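Local coordinates for protein beta-xylosidase (Uncultured organism, PDB 4MLG) that probably releases xylose units from xylan-derived oligosaccharides as a beta-xylosidase of glycoside hydrolase family 43, built on a beta-propeller, at residues 56-60 and 280-285; 88-92 and 144-148; 12-16 and 300-304; 135-140 and 223-229. All coordinates share one frame; numbering follows the deposited sequence.

How the contacts relate
Contacts 3 and 4 are buried, contact 4 close to the middle of the beta-propeller, contact 1 is partly buried toward its periphery, and contact 2 is a surface contact. Contacts 2 and 4 share one hairpin, through strands 147-151 and 138-141, with Ala89 packing on Ile139. Contacts 1 and 3 both involve the sheet in which strands 283-290 and 302-308 are neighbours. Trp284 of contact 1 touches His228 and Tyr229 of contact 4. Chemistry follows position. At the periphery, lysine and tyrosine ends reach backbone carbonyls or carboxylates and an arginine lies along a tyrosine ring, whereas around the centre acidic groups, a sulfate and a calcium ion adjoin aromatic and sulfur-containing packing.

Contact 1 (56-60 and 280-285); sequences MDDVE and FKGKWY
Val59 fills the angle between Phe280 and Tyr285, where the loop after strand 50-56 meets the hairpin of strands 276-280 and 283-290. The hairpin reverses through a type I' beta turn from Phe280 to Lys283, and the contact joins two different sheets of the propeller. The tight part lies around the two valine methyls. CG1 of Val59 sits over one face of the Tyr285 ring, 3.9 Å from its centroid and 20° off the normal, a CH-pi contact. With CG1 anti to the backbone N (chi1 178°), the other methyl is turned to the phenylalanine, Val59 CG2 lying 3.7 Å from Phe280 CD2. The Phe280 ring meets the loop edge-on, its CE2 3.4 Å from Asp57 O. Leu25 of strand 24-32 and Val305 of strand 302-308 pack against this cluster.

Toward solvent the contact is polar and looser. Tyr285 OH lies 2.8 Å from Glu60 OE1, a weak and possibly shared hydrogen bond, the carboxylate standing almost perpendicular to the ring. Glu60 OE2 forms a long salt bridge to Lys283 NZ at 3.6 Å and is also bonded by the backbone N of Met1. From within the turn, the extended chain of Lys281 reaches over to the loop, and its NZ donates to Asp57 O at 2.7 Å, approaching 27° out of the carbonyl plane.

Contact 2 (88-92 and 144-148); sequences VAFRN and DGEYY
Tyr147 reaches across to strand 81-91 and donates a hydrogen bond from its OH to Phe90 O, at 2.5 Å, a modelled length too short to be read as strength. Its ring is held on two further sides. Ala89 CB lies at the ring edge, 4.0 Å from Tyr147 CD1, and Arg91 lies over one face. The arginine chain is extended, with CG opposite the backbone N (chi1 -171°), and runs along the ring in the reverse sense to the tyrosine. Arg91 CD makes a CH-pi contact 3.9 Å from the Tyr147 centroid. Farther out the guanidinium stays nearly parallel to the ring, the planes 18° apart, with Arg91 NH1 3.5 Å from Tyr147 CD2. A phenylalanine in place of Tyr147 would probably keep the ring under Arg91 but leave Phe90 O without this donor.

Beyond this shell, Glu146 OE1 lies 4.0 Å from Arg91 NH2 near the guanidinium plane, opposite charges too far apart for a salt bridge. The turn carrying Glu146 is shaped by Asp144, whose OD1 accepts from Glu146 N at 2.9 Å in an Asx turn. Met192 packs against both Arg91 and Tyr147. The contact links strand 81-91, an outermost strand of its sheet, to the turn and the start of strand 147-151 in the 138-141/147-151 hairpin, side-chain packing between neighbouring sheets of a beta-propeller.

Contact 3 (12-16 and 300-304); sequences YMADP and LRSLK. With SO4 (sulfate ion), chain N.
Leu300 covers one face of the Tyr12 ring, its CB 4.0 Å from the centroid and 3° off the normal, a CH-pi contact. The edge of the ring is met by polar atoms, Arg301 O in its plane and Ser302 OG 3.3 Å from Tyr12 CD1. A second apolar patch pairs Met13 with Leu303, where Met13 CB is 3.6 Å from Leu303 CD2, a methyl also near Pro16 CB.

The backbones come close without forming a ladder. Strands 12-14 and 302-304 cross at 58°, and although Met13 N is 3.1 Å from Arg301 O, the angle is too poor for a hydrogen bond. This is where early and late parts of the propeller chain meet: strand 12-14 pairs with 24-32, whereas 302-308 belongs to the sheet that N-terminal strand 5-6 completes.

Charged groups gather toward the propeller centre. The bend of Arg301 at chi3 turns its guanidinium under Ala14, whose CB sits over one face 3.3 Å from Arg301 NE, and Asp32 forms a salt bridge with that nitrogen. Asp15 OD1 forms a salt bridge with Arg301 NH1 at 3.4 Å by charge alone, well out of the guanidinium plane and with no N-H pointing at it, and Ser30 OG bonds the other carboxylate oxygen. At the guanidinium edge, Arg301 NH1 donates a weak but nearly straight bond, 168° at the hydrogen, to O1 of a sulfate ion, probably from the crystallisation liquor, 3.4 Å away.

Contact 4 (135-140 and 223-229); sequences MDPCIW and EASWMHY
Trp140 lays one face of its indole against Met227, the two side chains crossing at about a right angle. Met227 CG stands 3.8 Å from the centroid of the five-membered ring, 9° off its normal. The bend of the methionine at chi2 (76°) puts SD farther out above the same face, 5.3 Å from that centroid, a more distant Met-aromatic contact. The far end of the indole meets a residue two places further along the strand than Met227, Trp140 CH2 lying 3.6 Å from Tyr229 CB. Asp142 accepts from Trp140 NE1 and holds the indole in its rotation. Replacing Trp140 by alanine would probably open a gap beside Met227 and Tyr229 and leave Asp142 without this donor.

Strands 138-140 and 223-229 run nearly parallel, 14° apart, as the inner strands of two adjacent propeller blades, near the chain centre. Cys138 points SG obliquely at Trp226, which lies near the calcium ion, 4.6 Å from the centroid of its six-membered ring. Next to the bound sulfate, Asp136 OD2 accepts from Ala224 N at 3.1 Å through its anti lone pair. Asp136 OD2 is also 3.8 Å from Glu223 OE1, two like-charged groups near each other, consistent with the carboxylate-lined active site of family 43.

Contact 1 (56-60 and 280-285)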
loop_
_atom_site.group_PDB
_atom_site.type_symbol
_atom_site.label_atom_id
_atom_site.label_comp_id
_atom_site.label_asym_id
_atom_site.label_seq_id
_atom_site.Cartn_x
_atom_site.Cartn_y
_atom_site.Cartn_z
ATOM N N MET A 56 13.470 -27.514 -19.570
ATOM C CA MET A 56 13.778 -28.908 -19.865
ATOM C C MET A 56 13.169 -29.333 -21.196
ATOM O O MET A 56 12.233 -28.705 -21.689
ATOM C CB MET A 56 13.254 -29.821 -18.754
ATOM C CG MET A 56 13.621 -29.380 -17.349
ATOM S SD MET A 56 12.989 -30.499 -16.087
ATOM C CE MET A 56 13.935 -31.976 -16.448
ATOM N N ASP A 57 13.708 -30.402 -21.771
ATOM C CA ASP A 57 13.135 -31.004 -22.969
ATOM C C ASP A 57 12.497 -32.341 -22.611
ATOM O O ASP A 57 11.550 -32.786 -23.259
ATOM C CB ASP A 57 14.203 -31.194 -24.047
ATOM C CG ASP A 57 14.512 -29.911 -24.793
ATOM O OD1 ASP A 57 13.567 -29.139 -25.059
ATOM O OD2 ASP A 57 15.696 -29.676 -25.115
ATOM N N ASP A 58 13.027 -32.973 -21.568
ATOM C CA ASP A 58 12.494 -34.233 -21.067
ATOM C C ASP A 58 12.527 -34.234 -19.541
ATOM O O ASP A 58 13.593 -34.138 -18.937
ATOM C CB ASP A 58 13.298 -35.412 -21.615
ATOM C CG ASP A 58 12.749 -36.750 -21.168
ATOM O OD1 ASP A 58 11.514 -36.863 -21.009
ATOM O OD2 ASP A 58 13.550 -37.687 -20.974
ATOM N N VAL A 59 11.359 -34.257 -18.927
ATOM C CA VAL A 59 11.289 -34.156 -17.486
ATOM C C VAL A 59 11.939 -35.341 -16.785
ATOM O O VAL A 59 12.681 -35.172 -15.831
ATOM C CB VAL A 59 9.829 -34.032 -17.018
ATOM C CG1 VAL A 59 9.756 -33.988 -15.508
ATOM C CG2 VAL A 59 9.198 -32.791 -17.598
ATOM N N GLU A 60 11.638 -36.541 -17.257
ATOM C CA GLU A 60 12.173 -37.753 -16.643
ATOM C C GLU A 60 13.666 -38.081 -16.745
ATOM O O GLU A 60 14.268 -38.469 -15.760
ATOM C CB GLU A 60 11.327 -38.944 -17.045
ATOM C CG GLU A 60 10.008 -38.970 -16.312
ATOM C CD GLU A 60 8.904 -39.511 -17.164
ATOM O OE1 GLU A 60 8.845 -39.132 -18.341
ATOM O OE2 GLU A 60 8.106 -40.309 -16.652
ATOM N N PHE A 280 3.020 -32.567 -19.505
ATOM C CA PHE A 280 4.122 -32.496 -20.457
ATOM C C PHE A 280 4.361 -33.852 -21.115
ATOM O O PHE A 280 4.646 -34.841 -20.437
ATOM C CB PHE A 280 5.396 -31.994 -19.773
ATOM C CG PHE A 280 6.501 -31.637 -20.729
ATOM C CD1 PHE A 280 6.489 -30.423 -21.399
ATOM C CD2 PHE A 280 7.552 -32.510 -20.953
ATOM C CE1 PHE A 280 7.505 -30.089 -22.279
ATOM C CE2 PHE A 280 8.571 -32.182 -21.831
ATOM C CZ PHE A 280 8.548 -30.970 -22.495
ATOM N N LYS A 281 4.234 -33.882 -22.440
ATOM C CA LYS A 281 4.410 -35.099 -23.232
ATOM C C LYS A 281 3.497 -36.249 -22.803
ATOM O O LYS A 281 3.943 -37.387 -22.667
ATOM C CB LYS A 281 5.875 -35.546 -23.238
ATOM C CG LYS A 281 6.806 -34.597 -23.975
ATOM C CD LYS A 281 8.231 -35.123 -23.999
ATOM C CE LYS A 281 9.133 -34.232 -24.837
ATOM N NZ LYS A 281 10.546 -34.705 -24.831
ATOM N N GLY A 282 2.220 -35.942 -22.593
ATOM C CA GLY A 282 1.227 -36.961 -22.301
ATOM C C GLY A 282 1.144 -37.373 -20.844
ATOM O O GLY A 282 0.250 -38.130 -20.459
ATOM N N LYS A 283 2.071 -36.883 -20.028
ATOM C CA LYS A 283 2.095 -37.228 -18.610
ATOM C C LYS A 283 2.015 -35.991 -17.723
ATOM O O LYS A 283 2.527 -34.927 -18.074
ATOM C CB LYS A 283 3.352 -38.030 -18.272
ATOM C CG LYS A 283 3.499 -39.308 -19.072
ATOM C CD LYS A 283 4.768 -40.050 -18.696
ATOM C CE LYS A 283 4.922 -41.314 -19.525
ATOM N NZ LYS A 283 6.165 -42.060 -19.185
ATOM N N TRP A 284 1.370 -36.138 -16.570
ATOM C CA TRP A 284 1.246 -35.043 -15.617
ATOM C C TRP A 284 2.344 -35.118 -14.561
ATOM O O TRP A 284 2.759 -36.207 -14.162
ATOM C CB TRP A 284 -0.132 -35.062 -14.956
ATOM C CG TRP A 284 -1.248 -34.683 -15.884
ATOM C CD1 TRP A 284 -1.879 -35.494 -16.783
ATOM C CD2 TRP A 284 -1.866 -33.395 -16.002
ATOM N NE1 TRP A 284 -2.850 -34.790 -17.455
ATOM C CE2 TRP A 284 -2.863 -33.500 -16.994
ATOM C CE3 TRP A 284 -1.673 -32.165 -15.367
ATOM C CZ2 TRP A 284 -3.665 -32.420 -17.364
ATOM C CZ3 TRP A 284 -2.470 -31.094 -15.736
ATOM C CH2 TRP A 284 -3.452 -31.229 -16.725
ATOM N N TYR A 285 2.814 -33.957 -14.116
ATOM C CA TYR A 285 3.887 -33.893 -13.130
ATOM C C TYR A 285 3.552 -32.937 -11.989
ATOM O O TYR A 285 2.905 -31.910 -12.196
ATOM C CB TYR A 285 5.200 -33.472 -13.795
ATOM C CG TYR A 285 5.680 -34.435 -14.857
ATOM C CD1 TYR A 285 6.493 -35.512 -14.528
ATOM C CD2 TYR A 285 5.316 -34.272 -16.188
ATOM C CE1 TYR A 285 6.932 -36.398 -15.495
ATOM C CE2 TYR A 285 5.749 -35.152 -17.161
ATOM C CZ TYR A 285 6.558 -36.214 -16.809
ATOM O OH TYR A 285 6.993 -37.094 -17.773
#

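Contact 2 (88-92 and 144-148)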
loop_
_atom_site.group_PDB
_atom_site.type_symbol
_atom_site.label_atom_id
_atom_site.label_comp_id
_atom_site.label_asym_id
_atom_site.label_seq_id
_atom_site.Cartn_x
_atom_site.Cartn_y
_atom_site.Cartn_z
ATOM N N VAL A 88 4.109 -17.006 -14.285
ATOM C CA VAL A 88 4.256 -16.418 -15.615
ATOM C C VAL A 88 3.095 -16.803 -16.532
ATOM O O VAL A 88 2.600 -17.928 -16.476
ATOM C CB VAL A 88 5.595 -16.849 -16.259
ATOM C CG1 VAL A 88 5.744 -16.266 -17.658
ATOM C CG2 VAL A 88 6.765 -16.430 -15.384
ATOM N N ALA A 89 2.658 -15.864 -17.368
ATOM C CA ALA A 89 1.609 -16.130 -18.346
ATOM C C ALA A 89 1.979 -15.581 -19.719
ATOM O O ALA A 89 2.635 -14.545 -19.826
ATOM C CB ALA A 89 0.295 -15.537 -17.883
ATOM N N PHE A 90 1.549 -16.275 -20.767
ATOM C CA PHE A 90 1.822 -15.845 -22.134
ATOM C C PHE A 90 0.577 -15.256 -22.789
ATOM O O PHE A 90 -0.443 -15.933 -22.925
ATOM C CB PHE A 90 2.352 -17.014 -22.968
ATOM C CG PHE A 90 2.605 -16.666 -24.406
ATOM C CD1 PHE A 90 3.664 -15.846 -24.758
ATOM C CD2 PHE A 90 1.784 -17.157 -25.407
ATOM C CE1 PHE A 90 3.902 -15.521 -26.082
ATOM C CE2 PHE A 90 2.014 -16.837 -26.734
ATOM C CZ PHE A 90 3.076 -16.018 -27.071
ATOM N N ARG A 91 0.668 -13.992 -23.189
ATOM C CA ARG A 91 -0.437 -13.318 -23.861
ATOM C C ARG A 91 0.080 -12.178 -24.733
ATOM O O ARG A 91 1.063 -11.519 -24.385
ATOM C CB ARG A 91 -1.445 -12.788 -22.838
ATOM C CG ARG A 91 -2.737 -12.257 -23.446
ATOM C CD ARG A 91 -3.714 -11.813 -22.368
ATOM N NE ARG A 91 -5.037 -11.509 -22.907
ATOM C CZ ARG A 91 -6.096 -11.206 -22.162
ATOM N NH1 ARG A 91 -5.990 -11.169 -20.841
ATOM N NH2 ARG A 91 -7.261 -10.941 -22.736
ATOM N N ASN A 92 -0.582 -11.964 -25.868
ATOM C CA ASN A 92 -0.232 -10.890 -26.795
ATOM C C ASN A 92 1.191 -11.008 -27.333
ATOM O O ASN A 92 1.829 -10.003 -27.646
ATOM C CB ASN A 92 -0.434 -9.518 -26.141
ATOM C CG ASN A 92 -1.811 -9.363 -25.528
ATOM O OD1 ASN A 92 -2.818 -9.738 -26.130
ATOM N ND2 ASN A 92 -1.862 -8.814 -24.320
ATOM N N ASP A 144 -12.124 -19.363 -21.587
ATOM C CA ASP A 144 -12.997 -18.282 -22.043
ATOM C C ASP A 144 -12.226 -17.179 -22.767
ATOM O O ASP A 144 -12.820 -16.237 -23.291
ATOM C CB ASP A 144 -13.818 -17.699 -20.886
ATOM C CG ASP A 144 -12.955 -17.191 -19.744
ATOM O OD1 ASP A 144 -11.720 -17.105 -19.904
ATOM O OD2 ASP A 144 -13.523 -16.867 -18.679
ATOM N N GLY A 145 -10.902 -17.301 -22.789
ATOM C CA GLY A 145 -10.058 -16.331 -23.461
ATOM C C GLY A 145 -9.442 -15.328 -22.505
ATOM O O GLY A 145 -8.505 -14.613 -22.862
ATOM N N GLU A 146 -9.968 -15.278 -21.285
ATOM C CA GLU A 146 -9.473 -14.343 -20.279
ATOM C C GLU A 146 -8.364 -14.963 -19.432
ATOM O O GLU A 146 -8.164 -16.178 -19.444
ATOM C CB GLU A 146 -10.617 -13.873 -19.379
ATOM C CG GLU A 146 -11.798 -13.266 -20.123
ATOM C CD GLU A 146 -11.482 -11.915 -20.742
ATOM O OE1 GLU A 146 -10.468 -11.295 -20.356
ATOM O OE2 GLU A 146 -12.256 -11.471 -21.616
ATOM N N TYR A 147 -7.646 -14.118 -18.699
ATOM C CA TYR A 147 -6.590 -14.577 -17.802
ATOM C C TYR A 147 -6.926 -14.197 -16.363
ATOM O O TYR A 147 -7.195 -13.033 -16.069
ATOM C CB TYR A 147 -5.240 -13.979 -18.207
ATOM C CG TYR A 147 -4.614 -14.614 -19.431
ATOM C CD1 TYR A 147 -3.409 -15.300 -19.342
ATOM C CD2 TYR A 147 -5.229 -14.530 -20.675
ATOM C CE1 TYR A 147 -2.832 -15.880 -20.457
ATOM C CE2 TYR A 147 -4.661 -15.110 -21.795
ATOM C CZ TYR A 147 -3.462 -15.782 -21.680
ATOM O OH TYR A 147 -2.895 -16.358 -22.794
ATOM N N TYR A 148 -6.908 -15.183 -15.472
ATOM C CA TYR A 148 -7.292 -14.963 -14.081
ATOM C C TYR A 148 -6.108 -15.114 -13.126
ATOM O O TYR A 148 -5.255 -15.982 -13.314
ATOM C CB TYR A 148 -8.414 -15.926 -13.682
ATOM C CG TYR A 148 -9.675 -15.783 -14.507
ATOM C CD1 TYR A 148 -10.710 -14.956 -14.092
ATOM C CD2 TYR A 148 -9.832 -16.474 -15.703
ATOM C CE1 TYR A 148 -11.863 -14.820 -14.843
ATOM C CE2 TYR A 148 -10.982 -16.343 -16.460
ATOM C CZ TYR A 148 -11.994 -15.517 -16.024
ATOM O OH TYR A 148 -13.140 -15.387 -16.776
#

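Contact 3 (12-16 and 300-304)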
loop_
_atom_site.group_PDB
_atom_site.type_symbol
_atom_site.label_atom_id
_atom_site.label_comp_id
_atom_site.label_asym_id
_atom_site.label_seq_id
_atom_site.Cartn_x
_atom_site.Cartn_y
_atom_site.Cartn_z
ATOM N N TYR A 12 19.609 -23.733 -4.352
ATOM C CA TYR A 12 18.338 -23.927 -3.663
ATOM C C TYR A 12 17.206 -23.142 -4.325
ATOM O O TYR A 12 17.077 -21.933 -4.131
ATOM C CB TYR A 12 18.454 -23.543 -2.185
ATOM C CG TYR A 12 19.340 -24.466 -1.376
ATOM C CD1 TYR A 12 18.962 -25.780 -1.125
ATOM C CD2 TYR A 12 20.548 -24.023 -0.853
ATOM C CE1 TYR A 12 19.765 -26.626 -0.386
ATOM C CE2 TYR A 12 21.357 -24.863 -0.110
ATOM C CZ TYR A 12 20.962 -26.163 0.120
ATOM O OH TYR A 12 21.765 -27.001 0.859
ATOM N N MET A 13 16.389 -23.839 -5.108
ATOM C CA MET A 13 15.253 -23.217 -5.779
ATOM C C MET A 13 13.935 -23.773 -5.243
ATOM O O MET A 13 13.764 -24.988 -5.131
ATOM C CB MET A 13 15.344 -23.426 -7.291
ATOM C CG MET A 13 16.618 -22.881 -7.914
ATOM S SD MET A 13 16.724 -21.083 -7.843
ATOM C CE MET A 13 18.393 -20.824 -8.439
ATOM N N ALA A 14 13.006 -22.879 -4.914
ATOM C CA ALA A 14 11.753 -23.276 -4.282
ATOM C C ALA A 14 10.535 -22.671 -4.967
ATOM O O ALA A 14 10.666 -21.826 -5.851
ATOM C CB ALA A 14 11.764 -22.896 -2.815
ATOM N N ASP A 15 9.354 -23.106 -4.533
ATOM C CA ASP A 15 8.078 -22.634 -5.071
ATOM C C ASP A 15 8.021 -22.707 -6.597
ATOM O O ASP A 15 7.812 -21.691 -7.259
ATOM C CB ASP A 15 7.802 -21.199 -4.610
ATOM C CG ASP A 15 8.059 -21.001 -3.130
ATOM O OD1 ASP A 15 7.721 -21.906 -2.338
ATOM O OD2 ASP A 15 8.606 -19.942 -2.759
ATOM N N PRO A 16 8.197 -23.914 -7.161
ATOM C CA PRO A 16 8.309 -24.031 -8.618
ATOM C C PRO A 16 6.989 -23.754 -9.326
ATOM O O PRO A 16 5.926 -24.122 -8.827
ATOM C CB PRO A 16 8.718 -25.490 -8.816
ATOM C CG PRO A 16 8.120 -26.194 -7.657
ATOM C CD PRO A 16 8.201 -25.233 -6.504
ATOM N N LEU A 300 15.869 -23.247 3.205
ATOM C CA LEU A 300 16.706 -23.733 2.113
ATOM C C LEU A 300 16.043 -24.934 1.449
ATOM O O LEU A 300 16.118 -26.054 1.951
ATOM C CB LEU A 300 18.095 -24.114 2.624
ATOM C CG LEU A 300 18.925 -23.005 3.272
ATOM C CD1 LEU A 300 20.278 -23.543 3.708
ATOM C CD2 LEU A 300 19.093 -21.838 2.316
ATOM N N ARG A 301 15.396 -24.692 0.313
ATOM C CA ARG A 301 14.579 -25.711 -0.331
ATOM C C ARG A 301 15.110 -26.094 -1.708
ATOM O O ARG A 301 15.613 -25.251 -2.447
ATOM C CB ARG A 301 13.135 -25.216 -0.436
ATOM C CG ARG A 301 12.503 -24.893 0.909
ATOM C CD ARG A 301 11.320 -23.947 0.779
ATOM N NE ARG A 301 11.733 -22.587 0.440
ATOM C CZ ARG A 301 10.899 -21.558 0.325
ATOM N NH1 ARG A 301 9.599 -21.728 0.523
ATOM N NH2 ARG A 301 11.365 -20.357 0.011
ATOM N N SER A 302 14.994 -27.375 -2.043
ATOM C CA SER A 302 15.439 -27.874 -3.339
ATOM C C SER A 302 14.246 -28.405 -4.121
ATOM O O SER A 302 13.501 -29.248 -3.625
ATOM C CB SER A 302 16.477 -28.980 -3.155
ATOM O OG SER A 302 17.548 -28.543 -2.335
ATOM N N LEU A 303 14.062 -27.910 -5.341
ATOM C CA LEU A 303 12.906 -28.310 -6.137
ATOM C C LEU A 303 13.030 -29.725 -6.694
ATOM O O LEU A 303 14.130 -30.206 -6.970
ATOM C CB LEU A 303 12.600 -27.295 -7.248
ATOM C CG LEU A 303 13.702 -26.699 -8.130
ATOM C CD1 LEU A 303 14.387 -27.747 -8.985
ATOM C CD2 LEU A 303 13.110 -25.615 -9.012
ATOM N N LYS A 304 11.888 -30.384 -6.853
ATOM C CA LYS A 304 11.856 -31.762 -7.318
ATOM C C LYS A 304 10.562 -32.042 -8.075
ATOM O O LYS A 304 9.580 -31.313 -7.933
ATOM C CB LYS A 304 12.002 -32.717 -6.133
ATOM C CG LYS A 304 10.957 -32.516 -5.046
ATOM C CD LYS A 304 11.281 -33.329 -3.805
ATOM C CE LYS A 304 11.385 -34.810 -4.125
ATOM N NZ LYS A 304 11.703 -35.623 -2.918
HETATM S S SO4 N . 6.362 -18.782 0.297
HETATM O O1 SO4 N . 7.718 -18.946 -0.218
HETATM O O2 SO4 N . 5.490 -19.797 -0.285
HETATM O O3 SO4 N . 6.374 -18.921 1.751
HETATM O O4 SO4 N . 5.865 -17.459 -0.070
#

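Contact 4 (135-140 and 223-229)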
loop_
_atom_site.group_PDB
_atom_site.type_symbol
_atom_site.label_atom_id
_atom_site.label_comp_id
_atom_site.label_asym_id
_atom_site.label_seq_id
_atom_site.Cartn_x
_atom_site.Cartn_y
_atom_site.Cartn_z
ATOM N N MET A 135 0.255 -12.193 -1.457
ATOM C CA MET A 135 1.281 -12.819 -2.288
ATOM C C MET A 135 0.853 -14.141 -2.928
ATOM O O MET A 135 -0.338 -14.451 -3.008
ATOM C CB MET A 135 2.555 -13.022 -1.467
ATOM C CG MET A 135 2.292 -13.333 -0.005
ATOM S SD MET A 135 1.423 -14.892 0.260
ATOM C CE MET A 135 2.794 -15.986 0.616
ATOM N N ASP A 136 1.845 -14.912 -3.372
ATOM C CA ASP A 136 1.631 -16.186 -4.065
ATOM C C ASP A 136 0.607 -16.124 -5.201
ATOM O O ASP A 136 -0.419 -16.802 -5.149
ATOM C CB ASP A 136 1.247 -17.288 -3.073
ATOM C CG ASP A 136 2.434 -17.801 -2.281
ATOM O OD1 ASP A 136 3.508 -17.165 -2.340
ATOM O OD2 ASP A 136 2.293 -18.834 -1.592
ATOM N N PRO A 137 0.884 -15.316 -6.237
ATOM C CA PRO A 137 -0.066 -15.218 -7.347
ATOM C C PRO A 137 0.025 -16.414 -8.284
ATOM O O PRO A 137 1.099 -16.995 -8.455
ATOM C CB PRO A 137 0.395 -13.957 -8.078
ATOM C CG PRO A 137 1.855 -13.914 -7.832
ATOM C CD PRO A 137 2.046 -14.433 -6.434
ATOM N N CYS A 138 -1.109 -16.775 -8.875
ATOM C CA CYS A 138 -1.170 -17.817 -9.891
ATOM C C CYS A 138 -1.977 -17.297 -11.073
ATOM O O CYS A 138 -3.119 -16.872 -10.908
ATOM C CB CYS A 138 -1.825 -19.076 -9.322
ATOM S SG CYS A 138 -2.343 -20.280 -10.568
ATOM N N ILE A 139 -1.389 -17.320 -12.264
ATOM C CA ILE A 139 -2.067 -16.785 -13.438
ATOM C C ILE A 139 -2.600 -17.896 -14.333
ATOM O O ILE A 139 -1.833 -18.684 -14.887
ATOM C CB ILE A 139 -1.150 -15.866 -14.257
ATOM C CG1 ILE A 139 -0.331 -14.970 -13.327
ATOM C CG2 ILE A 139 -1.976 -15.031 -15.220
ATOM C CD1 ILE A 139 -1.170 -14.028 -12.493
ATOM N N TRP A 140 -3.921 -17.941 -14.478
ATOM C CA TRP A 140 -4.580 -19.026 -15.196
ATOM C C TRP A 140 -5.232 -18.580 -16.505
ATOM O O TRP A 140 -6.195 -17.811 -16.497
ATOM C CB TRP A 140 -5.614 -19.696 -14.290
ATOM C CG TRP A 140 -6.520 -20.641 -15.007
ATOM C CD1 TRP A 140 -7.868 -20.514 -15.177
ATOM C CD2 TRP A 140 -6.146 -21.859 -15.661
ATOM N NE1 TRP A 140 -8.358 -21.580 -15.891
ATOM C CE2 TRP A 140 -7.319 -22.420 -16.202
ATOM C CE3 TRP A 140 -4.932 -22.530 -15.840
ATOM C CZ2 TRP A 140 -7.315 -23.620 -16.910
ATOM C CZ3 TRP A 140 -4.929 -23.721 -16.543
ATOM C CH2 TRP A 140 -6.112 -24.254 -17.070
ATOM N N GLU A 223 -1.818 -21.088 1.582
ATOM C CA GLU A 223 -1.055 -20.411 0.535
ATOM C C GLU A 223 -0.871 -21.308 -0.688
ATOM O O GLU A 223 -1.479 -22.374 -0.781
ATOM C CB GLU A 223 0.319 -19.985 1.059
ATOM C CG GLU A 223 1.229 -21.153 1.402
ATOM C CD GLU A 223 2.617 -20.717 1.819
ATOM O OE1 GLU A 223 2.808 -19.514 2.094
ATOM O OE2 GLU A 223 3.519 -21.581 1.870
ATOM N N ALA A 224 -0.028 -20.859 -1.616
ATOM C CA ALA A 224 0.339 -21.624 -2.812
ATOM C C ALA A 224 -0.838 -21.971 -3.723
ATOM O O ALA A 224 -1.057 -23.139 -4.040
ATOM C CB ALA A 224 1.108 -22.888 -2.429
ATOM N N SER A 225 -1.583 -20.956 -4.151
ATOM C CA SER A 225 -2.701 -21.164 -5.068
ATOM C C SER A 225 -2.227 -21.681 -6.421
ATOM O O SER A 225 -1.223 -21.215 -6.956
ATOM C CB SER A 225 -3.487 -19.864 -5.264
ATOM O OG SER A 225 -4.231 -19.529 -4.107
ATOM N N TRP A 226 -2.953 -22.651 -6.969
ATOM C CA TRP A 226 -2.683 -23.140 -8.318
ATOM C C TRP A 226 -3.955 -23.673 -8.968
ATOM O O TRP A 226 -4.812 -24.244 -8.296
ATOM C CB TRP A 226 -1.597 -24.219 -8.309
ATOM C CG TRP A 226 -1.167 -24.628 -9.686
ATOM C CD1 TRP A 226 -1.630 -25.689 -10.409
ATOM C CD2 TRP A 226 -0.194 -23.975 -10.511
ATOM N NE1 TRP A 226 -1.002 -25.739 -11.631
ATOM C CE2 TRP A 226 -0.116 -24.697 -11.718
ATOM C CE3 TRP A 226 0.620 -22.850 -10.345
ATOM C CZ2 TRP A 226 0.743 -24.332 -12.753
ATOM C CZ3 TRP A 226 1.473 -22.489 -11.373
ATOM C CH2 TRP A 226 1.527 -23.228 -12.561
ATOM N N MET A 227 -4.071 -23.484 -10.280
ATOM C CA MET A 227 -5.266 -23.881 -11.015
ATOM C C MET A 227 -4.897 -24.561 -12.326
ATOM O O MET A 227 -4.095 -24.035 -13.099
ATOM C CB MET A 227 -6.133 -22.655 -11.307
ATOM C CG MET A 227 -7.406 -22.959 -12.080
ATOM S SD MET A 227 -8.686 -23.708 -11.054
ATOM C CE MET A 227 -9.009 -22.375 -9.902
ATOM N N HIS A 228 -5.480 -25.730 -12.575
ATOM C CA HIS A 228 -5.308 -26.398 -13.862
ATOM C C HIS A 228 -6.598 -27.071 -14.328
ATOM O O HIS A 228 -7.598 -27.086 -13.610
ATOM C CB HIS A 228 -4.137 -27.388 -13.832
ATOM C CG HIS A 228 -4.441 -28.679 -13.137
ATOM N ND1 HIS A 228 -4.129 -28.905 -11.814
ATOM C CD2 HIS A 228 -5.010 -29.822 -13.588
ATOM C CE1 HIS A 228 -4.499 -30.128 -11.479
ATOM N NE2 HIS A 228 -5.038 -30.705 -12.537
ATOM N N TYR A 229 -6.565 -27.625 -15.535
ATOM C CA TYR A 229 -7.771 -28.136 -16.175
ATOM C C TYR A 229 -7.540 -29.529 -16.751
ATOM O O TYR A 229 -6.650 -29.726 -17.579
ATOM C CB TYR A 229 -8.204 -27.172 -17.279
ATOM C CG TYR A 229 -9.606 -27.383 -17.800
ATOM C CD1 TYR A 229 -10.711 -26.959 -17.070
ATOM C CD2 TYR A 229 -9.826 -27.979 -19.034
ATOM C CE1 TYR A 229 -11.994 -27.140 -17.550
ATOM C CE2 TYR A 229 -11.105 -28.165 -19.520
ATOM C CZ TYR A 229 -12.185 -27.743 -18.775
ATOM O OH TYR A 229 -13.460 -27.924 -19.258
#